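Local coordinates for NS3-like protein (Alongshan virus, PDB 6M40) that probably acts as an RNA helicase, its helicase domain coupling RNA binding to the hydrolysis of ATP and other nucleoside triphosphates, at residues L23-G28 with I146-T151; T44-V49 with D110-L115; S122-V127 with R367-Q372; A182-A187 with K216-Y221; V279-V284 with F407-W412. All coordinates share one frame; numbering follows the deposited sequence.

Contact 1. Residues L23-G28 with I146-T151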
# COMPACT_ATOMS: atom_id res chain seq x y z
N LEU A 23 -16.95 1.91 4.24
CA LEU A 23 -17.07 1.83 5.69
C LEU A 23 -15.75 2.29 6.29
O LEU A 23 -14.75 1.56 6.21
CB LEU A 23 -17.42 0.42 6.15
CG LEU A 23 -18.79 -0.11 5.75
CD1 LEU A 23 -19.00 -1.42 6.49
CD2 LEU A 23 -19.90 0.87 6.06
N PHE A 24 -15.75 3.46 6.91
CA PHE A 24 -14.54 4.00 7.52
C PHE A 24 -14.26 3.22 8.80
O PHE A 24 -14.87 3.45 9.84
CB PHE A 24 -14.70 5.50 7.77
CG PHE A 24 -14.73 6.32 6.50
CD1 PHE A 24 -15.83 6.27 5.65
CD2 PHE A 24 -13.67 7.13 6.16
CE1 PHE A 24 -15.85 7.02 4.48
CE2 PHE A 24 -13.69 7.88 4.99
CZ PHE A 24 -14.78 7.82 4.15
N SER A 25 -13.34 2.26 8.70
CA SER A 25 -12.92 1.43 9.82
C SER A 25 -11.57 1.92 10.31
O SER A 25 -10.65 2.08 9.50
CB SER A 25 -12.83 -0.03 9.41
OG SER A 25 -11.67 -0.27 8.65
N HIS A 26 -11.44 2.15 11.61
CA HIS A 26 -10.20 2.69 12.14
C HIS A 26 -9.11 1.62 12.07
O HIS A 26 -9.40 0.42 11.97
CB HIS A 26 -10.40 3.24 13.56
CG HIS A 26 -10.37 2.23 14.66
ND1 HIS A 26 -11.45 2.02 15.49
CD2 HIS A 26 -9.38 1.41 15.10
CE1 HIS A 26 -11.13 1.09 16.38
NE2 HIS A 26 -9.89 0.70 16.16
N PRO A 27 -7.84 2.03 12.08
CA PRO A 27 -6.76 1.09 11.78
C PRO A 27 -6.67 -0.01 12.83
O PRO A 27 -6.65 0.27 14.03
CB PRO A 27 -5.50 1.96 11.78
CG PRO A 27 -5.97 3.39 11.85
CD PRO A 27 -7.35 3.38 12.39
N GLY A 28 -6.62 -1.25 12.37
CA GLY A 28 -6.55 -2.38 13.28
C GLY A 28 -7.67 -2.34 14.28
O GLY A 28 -7.44 -2.36 15.50
N ILE A 146 -17.88 -3.84 -0.75
CA ILE A 146 -17.70 -3.20 0.54
C ILE A 146 -16.26 -2.72 0.61
O ILE A 146 -15.33 -3.54 0.72
CB ILE A 146 -18.04 -4.13 1.71
CG1 ILE A 146 -19.54 -4.45 1.68
CG2 ILE A 146 -17.67 -3.48 3.03
CD1 ILE A 146 -19.99 -5.38 2.77
N GLU A 147 -16.07 -1.41 0.57
CA GLU A 147 -14.77 -0.79 0.77
C GLU A 147 -14.59 -0.42 2.23
O GLU A 147 -15.52 0.09 2.87
CB GLU A 147 -14.64 0.47 -0.08
CG GLU A 147 -14.09 0.29 -1.46
CD GLU A 147 -13.80 1.61 -2.12
OE1 GLU A 147 -13.52 2.59 -1.40
OE2 GLU A 147 -13.88 1.68 -3.36
N MSE A 148 -13.39 -0.64 2.75
CA MSE A 148 -13.08 -0.24 4.11
C MSE A 148 -11.66 0.29 4.19
O MSE A 148 -10.71 -0.36 3.78
CB MSE A 148 -13.29 -1.40 5.10
CG MSE A 148 -13.05 -2.79 4.53
SE MSE A 148 -13.48 -4.17 5.86
CE MSE A 148 -11.89 -3.98 7.00
N THR A 149 -11.54 1.50 4.74
CA THR A 149 -10.28 2.23 4.76
C THR A 149 -10.21 3.07 6.03
O THR A 149 -11.21 3.31 6.70
CB THR A 149 -10.14 3.17 3.56
OG1 THR A 149 -11.30 4.00 3.50
CG2 THR A 149 -9.98 2.40 2.28
N ALA A 150 -9.00 3.57 6.31
CA ALA A 150 -8.78 4.55 7.36
C ALA A 150 -8.67 5.97 6.81
O ALA A 150 -7.93 6.79 7.36
CB ALA A 150 -7.53 4.19 8.16
N THR A 151 -9.39 6.27 5.73
CA THR A 151 -9.36 7.60 5.11
C THR A 151 -10.65 7.86 4.35
O THR A 151 -10.74 8.78 3.53
CB THR A 151 -8.19 7.75 4.14
OG1 THR A 151 -8.29 6.76 3.11
CG2 THR A 151 -6.85 7.62 4.86
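L23 lies beside E147 and M148, where strand 20-24 runs parallel to strand 145-149 at the edge of the sheet. L23 N gives a hydrogen bond to E147 O at 2.7 Å; further on, S25 N makes a weak one to T149 O at 3.1 Å. M148, present as selenomethionine, can be followed outward. Its CB stands 3.5 Å from L23 O and 4.1 Å from S25 OG. A bend about the CG-SE bond (chi3 -76°) puts CE 4.1 Å from the same S25 OG. The hydroxyl thus has the root and the tip of this side chain near it. P27 CG packs on A150 CB at 4.1 Å, and both S25 and M148 also touch K31. The sequence S25-H26-P27-G28, continuing to K31, identifies the segment as the start of the P-loop (Walker A), here set against T149-A150-T151, the TAT of helicase motif III, as in the first RecA-like domain of superfamily 2 helicases.

Contact 2. Residues T44-V49 with D110-L115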
# COMPACT_ATOMS: atom_id res chain seq x y z
N THR A 44 -26.63 -13.13 0.33
CA THR A 44 -28.05 -12.93 0.09
C THR A 44 -28.39 -13.11 -1.38
O THR A 44 -29.29 -13.88 -1.73
CB THR A 44 -28.46 -11.53 0.55
OG1 THR A 44 -28.39 -11.45 1.98
CG2 THR A 44 -29.88 -11.20 0.09
N TRP A 45 -27.66 -12.41 -2.26
CA TRP A 45 -28.01 -12.30 -3.67
C TRP A 45 -26.93 -12.79 -4.63
O TRP A 45 -27.23 -12.99 -5.81
CB TRP A 45 -28.32 -10.83 -4.03
CG TRP A 45 -27.34 -9.84 -3.43
CD1 TRP A 45 -26.00 -9.78 -3.65
CD2 TRP A 45 -27.64 -8.78 -2.50
NE1 TRP A 45 -25.44 -8.76 -2.93
CE2 TRP A 45 -26.42 -8.12 -2.21
CE3 TRP A 45 -28.81 -8.32 -1.90
CZ2 TRP A 45 -26.34 -7.04 -1.34
CZ3 TRP A 45 -28.73 -7.24 -1.03
CH2 TRP A 45 -27.50 -6.61 -0.76
N SER A 46 -25.70 -12.98 -4.17
CA SER A 46 -24.60 -13.38 -5.05
C SER A 46 -24.07 -14.74 -4.63
O SER A 46 -24.33 -15.23 -3.52
CB SER A 46 -23.48 -12.33 -5.03
OG SER A 46 -22.65 -12.48 -3.89
N ASN A 47 -23.31 -15.36 -5.54
CA ASN A 47 -22.89 -16.75 -5.40
C ASN A 47 -21.45 -16.93 -4.93
O ASN A 47 -21.14 -17.97 -4.35
CB ASN A 47 -23.04 -17.49 -6.73
CG ASN A 47 -24.45 -17.46 -7.28
OD1 ASN A 47 -25.42 -17.37 -6.53
ND2 ASN A 47 -24.57 -17.52 -8.60
N ARG A 48 -20.57 -15.99 -5.22
CA ARG A 48 -19.21 -16.00 -4.68
C ARG A 48 -18.88 -14.61 -4.14
O ARG A 48 -19.43 -13.61 -4.61
CB ARG A 48 -18.16 -16.37 -5.73
CG ARG A 48 -18.38 -17.71 -6.41
CD ARG A 48 -17.10 -18.18 -7.09
NE ARG A 48 -17.21 -19.55 -7.57
CZ ARG A 48 -16.19 -20.27 -8.04
NH1 ARG A 48 -14.97 -19.75 -8.10
NH2 ARG A 48 -16.40 -21.51 -8.44
N VAL A 49 -17.98 -14.55 -3.17
CA VAL A 49 -17.50 -13.28 -2.65
C VAL A 49 -15.98 -13.34 -2.51
O VAL A 49 -15.45 -14.23 -1.84
CB VAL A 49 -18.13 -12.90 -1.30
CG1 VAL A 49 -17.36 -11.75 -0.67
CG2 VAL A 49 -19.59 -12.54 -1.48
N ASP A 110 -22.62 -12.07 -10.51
CA ASP A 110 -22.97 -12.76 -9.27
C ASP A 110 -21.77 -12.85 -8.33
O ASP A 110 -21.69 -13.76 -7.51
CB ASP A 110 -23.51 -14.16 -9.57
CG ASP A 110 -22.49 -15.06 -10.25
OD1 ASP A 110 -21.63 -14.56 -11.00
OD2 ASP A 110 -22.56 -16.29 -10.05
N VAL A 111 -20.84 -11.91 -8.45
CA VAL A 111 -19.63 -11.90 -7.63
C VAL A 111 -19.55 -10.57 -6.90
O VAL A 111 -19.43 -9.51 -7.53
CB VAL A 111 -18.36 -12.13 -8.46
CG1 VAL A 111 -17.15 -12.19 -7.54
CG2 VAL A 111 -18.47 -13.40 -9.29
N SER A 112 -19.59 -10.63 -5.57
CA SER A 112 -19.42 -9.47 -4.72
C SER A 112 -18.01 -9.46 -4.15
O SER A 112 -17.37 -10.51 -4.01
CB SER A 112 -20.47 -9.45 -3.61
OG SER A 112 -21.74 -9.13 -4.14
N TYR A 113 -17.52 -8.27 -3.84
CA TYR A 113 -16.13 -8.07 -3.42
C TYR A 113 -16.12 -7.39 -2.05
O TYR A 113 -17.07 -6.69 -1.69
CB TYR A 113 -15.36 -7.28 -4.50
CG TYR A 113 -15.51 -7.90 -5.90
CD1 TYR A 113 -16.63 -7.64 -6.68
CD2 TYR A 113 -14.53 -8.76 -6.42
CE1 TYR A 113 -16.78 -8.22 -7.95
CE2 TYR A 113 -14.68 -9.34 -7.69
CZ TYR A 113 -15.81 -9.06 -8.44
OH TYR A 113 -15.97 -9.61 -9.69
N VAL A 114 -15.09 -7.68 -1.26
CA VAL A 114 -14.82 -6.97 -0.01
C VAL A 114 -13.34 -6.59 -0.03
O VAL A 114 -12.48 -7.47 -0.04
CB VAL A 114 -15.12 -7.83 1.24
CG1 VAL A 114 -14.49 -7.20 2.47
CG2 VAL A 114 -16.62 -8.00 1.45
N LEU A 115 -13.06 -5.29 -0.04
CA LEU A 115 -11.69 -4.80 -0.14
C LEU A 115 -11.30 -4.08 1.14
O LEU A 115 -12.04 -3.23 1.63
CB LEU A 115 -11.55 -3.85 -1.33
CG LEU A 115 -11.46 -4.45 -2.73
CD1 LEU A 115 -12.69 -5.24 -3.12
CD2 LEU A 115 -11.22 -3.30 -3.70
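R48 and V49 pair in parallel with V111 and S112, at CA-CA distances of 5.1 and 4.7 Å, starting where both chains leave loops. S112 N donates to R48 O at 3.1 Å. D110 O receives N47 N at 3.0 Å and, weakly, R48 N, so one carbonyl takes two successive N-H groups at the start of strand 48-53. The N47 and D110 side chains repeat this link at the surface, where N47 is exposed: N47 ND2 reaches the anti lone pair of D110 OD2 at 2.8 Å. They cross at about a right angle, amide and carboxylate planes 85° apart, the oxygen 30° out of the amide plane. These strands are neighbours in the parallel sheet of the first RecA-like domain, and strand 111-116 leads into the DExH box. S46 OG and S112 OG are only weakly bonded, at 3.5 Å; their stronger partners are L42 O and A144 N. W45 NE1, at the indole edge, is 3.9 Å from S112 OG. V49 CG2, anti to its carbonyl carbon, meets S112 CB at 3.9 Å, V49 CG1 makes a looser apolar contact with V114 CG2, and L42 covers V49, S112 and V114.

Contact 3. Residues S122-V127 with R367-Q372; sequences SAHTKV and RWLTEQ
H124 and W368 meet from different first torsions: W368 CG is anti to its backbone N (chi1 -175°), whereas H124 CG is anti to its own carbonyl carbon, beside the backbone N. Beyond these atoms the end of each ring comes near the other helix. The rings meet obliquely, centroid of the imidazole to centroid of the six-membered ring 5.1 Å, planes 34° apart. H124 NE2 sits over one indole face, offset toward the rim, and H124 CE1 is 4.1 Å from W368 CH2. At the edge of the same indole, near its plane, A123 CB approaches W368 CH2 at 4.3 Å. Helices 123-127 and 367-371 cross at -107° with axes 12.1 Å apart, a separation bridged by long side chains. The first helix follows the DExH box of the first RecA-like domain; the second belongs to the helical C-terminal region, probably the third domain of flaviviral NS3 helicases. C336 of helix 328-339 touches both V127 and W368. L369 slides past H124 in the opposite direction, its CD2 3.6 Å from H124 CD2, and its other branch, CD1, meets V127 CG2 at 4.0 Å. Q372 and H124 come tip to tip, with Q372 NE2 3.9 Å from H124 CD2 and the amide plane almost perpendicular to the ring.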
# COMPACT_ATOMS: atom_id res chain seq x y z
N SER A 122 -0.52 1.64 -3.97
CA SER A 122 -0.14 0.78 -5.08
C SER A 122 -1.01 1.15 -6.27
O SER A 122 -2.18 1.48 -6.10
CB SER A 122 -0.30 -0.71 -4.75
OG SER A 122 -1.62 -1.16 -5.02
N ALA A 123 -0.42 1.10 -7.47
CA ALA A 123 -1.23 1.28 -8.67
C ALA A 123 -2.25 0.17 -8.82
O ALA A 123 -3.33 0.40 -9.37
CB ALA A 123 -0.33 1.35 -9.91
N HIS A 124 -1.95 -1.02 -8.32
CA HIS A 124 -2.86 -2.14 -8.53
C HIS A 124 -4.12 -1.98 -7.69
O HIS A 124 -5.22 -2.24 -8.19
CB HIS A 124 -2.13 -3.45 -8.24
CG HIS A 124 -0.84 -3.56 -9.00
ND1 HIS A 124 0.27 -2.80 -8.69
CD2 HIS A 124 -0.50 -4.29 -10.09
CE1 HIS A 124 1.24 -3.08 -9.53
NE2 HIS A 124 0.81 -3.98 -10.39
N THR A 125 -3.99 -1.54 -6.44
CA THR A 125 -5.18 -1.23 -5.65
C THR A 125 -6.08 -0.26 -6.40
O THR A 125 -7.29 -0.46 -6.48
CB THR A 125 -4.77 -0.66 -4.30
OG1 THR A 125 -3.77 -1.48 -3.70
CG2 THR A 125 -5.97 -0.58 -3.38
N LYS A 126 -5.49 0.78 -7.00
CA LYS A 126 -6.27 1.82 -7.66
C LYS A 126 -7.10 1.24 -8.80
O LYS A 126 -8.32 1.42 -8.85
CB LYS A 126 -5.35 2.91 -8.19
CG LYS A 126 -4.31 3.43 -7.21
CD LYS A 126 -4.83 4.60 -6.40
CE LYS A 126 -3.71 5.36 -5.73
NZ LYS A 126 -4.20 6.70 -5.27
N VAL A 127 -6.45 0.57 -9.75
CA VAL A 127 -7.18 0.05 -10.90
C VAL A 127 -8.16 -1.02 -10.46
O VAL A 127 -9.26 -1.13 -11.00
CB VAL A 127 -6.20 -0.46 -11.96
CG1 VAL A 127 -5.13 0.58 -12.26
CG2 VAL A 127 -5.55 -1.74 -11.51
N ARG A 367 -1.15 -7.01 -20.13
CA ARG A 367 0.06 -7.85 -19.97
C ARG A 367 0.85 -7.48 -18.69
O ARG A 367 1.45 -8.35 -18.01
CB ARG A 367 0.92 -7.77 -21.22
CG ARG A 367 0.19 -8.36 -22.47
CD ARG A 367 -0.29 -9.81 -22.17
NE ARG A 367 0.86 -10.64 -21.80
CZ ARG A 367 1.68 -11.21 -22.69
NH1 ARG A 367 1.44 -11.02 -24.01
NH2 ARG A 367 2.73 -11.94 -22.27
N TRP A 368 0.91 -6.19 -18.40
CA TRP A 368 1.56 -5.74 -17.18
C TRP A 368 0.83 -6.24 -15.95
O TRP A 368 1.44 -6.76 -15.01
CB TRP A 368 1.65 -4.22 -17.18
CG TRP A 368 2.39 -3.61 -16.06
CD1 TRP A 368 3.70 -3.80 -15.74
CD2 TRP A 368 1.89 -2.66 -15.12
NE1 TRP A 368 4.04 -3.04 -14.66
CE2 TRP A 368 2.94 -2.33 -14.25
CE3 TRP A 368 0.64 -2.06 -14.91
CZ2 TRP A 368 2.80 -1.43 -13.20
CZ3 TRP A 368 0.50 -1.16 -13.86
CH2 TRP A 368 1.57 -0.86 -13.02
N LEU A 369 -0.49 -6.08 -15.94
CA LEU A 369 -1.29 -6.38 -14.76
C LEU A 369 -1.48 -7.87 -14.55
O LEU A 369 -1.81 -8.28 -13.43
CB LEU A 369 -2.64 -5.68 -14.89
CG LEU A 369 -2.58 -4.16 -14.69
CD1 LEU A 369 -3.98 -3.58 -14.72
CD2 LEU A 369 -1.90 -3.79 -13.38
N THR A 370 -1.25 -8.70 -15.59
CA THR A 370 -1.58 -10.13 -15.52
C THR A 370 -0.38 -11.07 -15.51
O THR A 370 -0.43 -12.09 -14.84
CB THR A 370 -2.51 -10.51 -16.67
OG1 THR A 370 -2.07 -9.88 -17.88
CG2 THR A 370 -3.94 -10.09 -16.38
N GLU A 371 0.71 -10.77 -16.24
CA GLU A 371 1.93 -11.58 -16.09
C GLU A 371 2.83 -11.07 -14.98
O GLU A 371 3.71 -11.81 -14.53
CB GLU A 371 2.70 -11.62 -17.41
CG GLU A 371 1.96 -12.32 -18.55
CD GLU A 371 1.61 -13.75 -18.21
OE1 GLU A 371 2.44 -14.44 -17.59
OE2 GLU A 371 0.49 -14.19 -18.56
N GLN A 372 2.66 -9.81 -14.60
CA GLN A 372 3.14 -9.23 -13.35
C GLN A 372 4.59 -9.61 -13.05
O GLN A 372 4.92 -10.14 -11.99
CB GLN A 372 2.21 -9.60 -12.19
CG GLN A 372 1.57 -8.39 -11.47
CD GLN A 372 0.37 -8.76 -10.58
OE1 GLN A 372 0.47 -9.62 -9.70
NE2 GLN A 372 -0.75 -8.08 -10.80

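Contact 4. Residues A182-A187 with K216-Y221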
# COMPACT_ATOMS: atom_id res chain seq x y z
N ALA A 182 15.09 11.76 20.61
CA ALA A 182 13.81 11.46 21.24
C ALA A 182 13.70 9.98 21.58
O ALA A 182 12.99 9.61 22.52
CB ALA A 182 12.65 11.89 20.34
N VAL A 183 14.38 9.13 20.81
CA VAL A 183 14.48 7.71 21.16
C VAL A 183 15.49 7.48 22.27
O VAL A 183 15.46 6.43 22.92
CB VAL A 183 14.82 6.89 19.91
CG1 VAL A 183 15.34 5.51 20.30
CG2 VAL A 183 13.61 6.77 19.00
N ARG A 184 16.42 8.41 22.49
CA ARG A 184 17.27 8.32 23.67
C ARG A 184 16.51 8.74 24.92
O ARG A 184 16.52 8.02 25.93
CB ARG A 184 18.52 9.18 23.49
CG ARG A 184 19.55 8.55 22.57
CD ARG A 184 20.75 9.46 22.33
NE ARG A 184 21.37 9.16 21.04
CZ ARG A 184 22.53 9.66 20.64
NH1 ARG A 184 23.22 10.47 21.42
NH2 ARG A 184 23.01 9.33 19.45
N LYS A 185 15.83 9.88 24.86
CA LYS A 185 14.95 10.29 25.95
C LYS A 185 14.05 9.13 26.37
O LYS A 185 13.93 8.82 27.56
CB LYS A 185 14.12 11.50 25.51
CG LYS A 185 14.25 12.71 26.42
CD LYS A 185 13.18 13.75 26.10
CE LYS A 185 13.77 15.03 25.51
NZ LYS A 185 12.87 16.21 25.73
N TYR A 186 13.41 8.48 25.39
CA TYR A 186 12.52 7.36 25.67
C TYR A 186 13.28 6.19 26.30
O TYR A 186 12.79 5.55 27.24
CB TYR A 186 11.81 6.93 24.38
CG TYR A 186 10.64 5.96 24.53
CD1 TYR A 186 10.86 4.60 24.63
CD2 TYR A 186 9.33 6.41 24.55
CE1 TYR A 186 9.81 3.70 24.75
CE2 TYR A 186 8.26 5.52 24.68
CZ TYR A 186 8.51 4.17 24.78
OH TYR A 186 7.47 3.27 24.90
N ALA A 187 14.48 5.89 25.79
CA ALA A 187 15.22 4.73 26.27
C ALA A 187 15.60 4.86 27.74
O ALA A 187 15.78 3.84 28.42
CB ALA A 187 16.48 4.53 25.42
N LYS A 216 21.98 1.95 17.88
CA LYS A 216 22.80 0.84 18.35
C LYS A 216 23.82 1.33 19.37
O LYS A 216 24.02 0.70 20.42
CB LYS A 216 23.51 0.17 17.17
CG LYS A 216 23.35 -1.35 17.10
CD LYS A 216 23.98 -1.92 15.83
CE LYS A 216 23.22 -1.51 14.57
NZ LYS A 216 23.93 -1.85 13.30
N GLN A 217 24.47 2.46 19.09
CA GLN A 217 25.59 2.94 19.88
C GLN A 217 25.19 3.89 21.00
O GLN A 217 26.06 4.49 21.62
CB GLN A 217 26.62 3.62 18.96
CG GLN A 217 26.24 5.03 18.51
CD GLN A 217 27.12 5.54 17.38
OE1 GLN A 217 27.93 4.81 16.83
NE2 GLN A 217 26.95 6.81 17.03
N THR A 218 23.90 4.03 21.27
CA THR A 218 23.48 4.88 22.38
C THR A 218 22.54 4.14 23.32
O THR A 218 22.84 3.99 24.51
CB THR A 218 22.83 6.16 21.87
OG1 THR A 218 23.55 6.65 20.74
CG2 THR A 218 22.83 7.20 22.97
N THR A 219 21.40 3.69 22.82
CA THR A 219 20.46 2.97 23.65
C THR A 219 20.87 1.51 23.78
O THR A 219 21.61 0.98 22.95
CB THR A 219 19.06 3.06 23.06
OG1 THR A 219 19.02 2.36 21.81
CG2 THR A 219 18.65 4.51 22.84
N PRO A 220 20.39 0.82 24.82
CA PRO A 220 20.64 -0.62 24.95
C PRO A 220 19.75 -1.48 24.06
O PRO A 220 19.85 -2.71 24.11
CB PRO A 220 20.33 -0.88 26.43
CG PRO A 220 19.28 0.14 26.78
CD PRO A 220 19.63 1.36 25.97
N TYR A 221 18.89 -0.86 23.26
CA TYR A 221 18.01 -1.59 22.36
C TYR A 221 18.82 -2.24 21.24
O TYR A 221 19.84 -1.71 20.80
CB TYR A 221 16.97 -0.66 21.73
CG TYR A 221 15.97 -0.01 22.68
CD1 TYR A 221 16.22 0.10 24.04
CD2 TYR A 221 14.77 0.49 22.19
CE1 TYR A 221 15.30 0.69 24.89
CE2 TYR A 221 13.84 1.09 23.02
CZ TYR A 221 14.11 1.19 24.37
OH TYR A 221 13.20 1.78 25.22
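A187 and T219 mark the nearest approach of the two backbones, CA to CA 6.1 Å, where helix 182-187 faces an irregular loop, 217-221, that leaves helix 208-216. The centre is a methyl contact: T219 CG2 lies 3.4 Å from A187 CB, with V183 O also near it, so the methyl rests on the helix surface. T219 turns this branch inward because CG2 is anti to its carbonyl carbon, while OG1 (chi1 66°) is bonded to I215 O in the preceding helix. T218 OG1, in a different rotamer, is likewise bonded, to H214 O; each hydroxyl thus binds a carbonyl four residues earlier, at the end of that helix. Helix 208-216 joins strands 194-198 and 222-226 of the mixed sheet, which is consistent with the second RecA-like domain of an NS3-type helicase, and the loop is the last part of that connection. R184 extends from CG to NE and crosses T218 at about a right angle. T218 CG2 sits over one face of the guanidinium, offset toward the rim, and R184 CG lies 3.6 Å from T218 CG2; T218 OG1 is 3.0 Å from R184 NH2 but at an angle too poor for a hydrogen bond. At the other end, Y221 OH points at the edge of the Y186 ring, near its plane, 3.7 Å from CD1. Y221 CE1 also meets A187 CB at 4.1 Å, and Y186 stacks with H190.

Contact 5. Residues V279-V284 with F407-W412; sequences VGTKGV and FNDARW
G280, just ahead of strand 281-287, and T281, its first residue, meet the loop 407-410 through a single backbone bridge, G280 with N408; the strand is the second arm of a long antiparallel beta-hairpin with strand 264-276. The solvent side is loose: the side chain of V279 starts away from the loop, N408 is exposed, and K282 starts its side chain away from the loop and is exposed, with its CA 4.3 Å from A410 CB. The other part is tight. N408 N donates to V279 O and T281 N to N408 O, each at 2.9 Å. G280 CA sits over the F407 ring, 3.8 Å from its centroid and 18° off the normal, a CH-pi contact; the phi of 150° at G280 suits a residue without a side chain. T281 OG1 accepts A410 N at 2.8 Å, and T281 CG2 touches F407 CZ at 3.7 Å. L331 and L358 pack on F407. D409 OD2 is hydrogen-bonded to T378 OG1 and salt-bridged to R411, whose NE meets D409 OD1 at 3.0 Å; R411 NH2 also pairs with E332 OE2.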
# COMPACT_ATOMS: atom_id res chain seq x y z
N VAL A 279 10.59 15.50 -17.34
CA VAL A 279 11.58 14.79 -18.15
C VAL A 279 11.57 13.30 -17.86
O VAL A 279 12.30 12.55 -18.52
CB VAL A 279 12.99 15.35 -17.94
CG1 VAL A 279 13.79 15.30 -19.25
CG2 VAL A 279 12.95 16.75 -17.37
N GLY A 280 10.77 12.85 -16.92
CA GLY A 280 10.80 11.48 -16.46
C GLY A 280 10.40 11.41 -15.00
O GLY A 280 9.41 12.06 -14.59
N THR A 281 11.13 10.64 -14.21
CA THR A 281 10.90 10.56 -12.77
C THR A 281 12.21 10.78 -12.02
O THR A 281 13.30 10.51 -12.54
CB THR A 281 10.32 9.20 -12.33
OG1 THR A 281 11.33 8.18 -12.45
CG2 THR A 281 9.10 8.82 -13.13
N LYS A 282 12.08 11.25 -10.79
CA LYS A 282 13.20 11.41 -9.87
C LYS A 282 12.76 10.97 -8.48
O LYS A 282 11.59 11.08 -8.12
CB LYS A 282 13.70 12.87 -9.84
CG LYS A 282 14.23 13.37 -11.18
CD LYS A 282 15.08 14.63 -11.04
CE LYS A 282 15.02 15.50 -12.30
NZ LYS A 282 15.12 16.95 -11.96
N GLY A 283 13.72 10.47 -7.71
CA GLY A 283 13.48 10.09 -6.32
C GLY A 283 13.68 11.22 -5.33
O GLY A 283 14.77 11.80 -5.27
N VAL A 284 12.65 11.54 -4.55
CA VAL A 284 12.71 12.65 -3.61
C VAL A 284 12.10 12.25 -2.28
O VAL A 284 11.25 11.35 -2.21
CB VAL A 284 11.97 13.90 -4.15
CG1 VAL A 284 12.79 15.16 -3.89
CG2 VAL A 284 11.67 13.76 -5.63
N PHE A 407 10.91 10.34 -21.82
CA PHE A 407 10.59 9.97 -20.44
C PHE A 407 11.71 9.13 -19.86
O PHE A 407 11.91 7.98 -20.28
CB PHE A 407 9.27 9.22 -20.36
CG PHE A 407 8.66 9.21 -18.99
CD1 PHE A 407 8.02 10.34 -18.51
CD2 PHE A 407 8.73 8.09 -18.18
CE1 PHE A 407 7.46 10.35 -17.25
CE2 PHE A 407 8.16 8.09 -16.92
CZ PHE A 407 7.52 9.22 -16.45
N ASN A 408 12.42 9.70 -18.90
CA ASN A 408 13.54 9.03 -18.25
C ASN A 408 13.05 8.53 -16.89
O ASN A 408 13.10 9.24 -15.89
CB ASN A 408 14.72 9.98 -18.12
CG ASN A 408 15.96 9.30 -17.64
OD1 ASN A 408 16.08 8.08 -17.68
ND2 ASN A 408 16.92 10.09 -17.17
N ASP A 409 12.58 7.29 -16.86
CA ASP A 409 12.17 6.67 -15.61
C ASP A 409 13.41 6.35 -14.79
O ASP A 409 14.25 5.55 -15.21
CB ASP A 409 11.35 5.41 -15.87
CG ASP A 409 10.35 5.13 -14.78
OD1 ASP A 409 10.57 5.61 -13.64
OD2 ASP A 409 9.33 4.46 -15.06
N ALA A 410 13.52 6.97 -13.62
CA ALA A 410 14.67 6.75 -12.75
C ALA A 410 14.53 5.50 -11.90
O ALA A 410 15.39 5.23 -11.05
CB ALA A 410 14.89 7.97 -11.86
N ARG A 411 13.46 4.74 -12.14
CA ARG A 411 13.26 3.43 -11.51
C ARG A 411 13.84 2.28 -12.33
O ARG A 411 13.85 1.12 -11.84
CB ARG A 411 11.79 3.19 -11.27
CG ARG A 411 11.20 4.15 -10.25
CD ARG A 411 9.74 3.97 -10.09
NE ARG A 411 9.08 4.36 -11.35
CZ ARG A 411 7.99 3.78 -11.86
NH1 ARG A 411 7.40 2.76 -11.22
NH2 ARG A 411 7.47 4.20 -13.02
N TRP A 412 14.37 2.60 -13.51
CA TRP A 412 15.10 1.63 -14.32
C TRP A 412 16.55 1.43 -13.84
O TRP A 412 17.36 0.72 -14.49
CB TRP A 412 15.09 2.06 -15.79
CG TRP A 412 13.71 1.98 -16.44
CD1 TRP A 412 12.55 1.52 -15.87
CD2 TRP A 412 13.37 2.39 -17.78
NE1 TRP A 412 11.51 1.61 -16.78
CE2 TRP A 412 11.99 2.14 -17.95
CE3 TRP A 412 14.09 2.94 -18.85
CZ2 TRP A 412 11.32 2.42 -19.14
CZ3 TRP A 412 13.43 3.22 -20.02
CH2 TRP A 412 12.05 2.96 -20.16

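How the contacts relate
Contacts 1 and 2 share one parallel sheet: strands 145-149 and 111-116 are neighbours, and I146 O lies 3.0 Å from L115 N, probably bonded. Contact 1 is buried beside the P-loop, the probable nucleotide site, while contact 2 is partly exposed at the strand starts and carries the polar N47-D110 pair. Contact 3, also buried, is side-chain packing between a helix between two strands of that sheet and the C-terminal helices. Contacts 4 and 5, both partly buried, touch neither contact 3 nor each other: the former is a helix against a loop, mostly apolar, in what is probably the second RecA-like domain, and the latter adds backbone bonds to the hairpin. Between contacts 2 and 4 the centres stand about 50 Å apart.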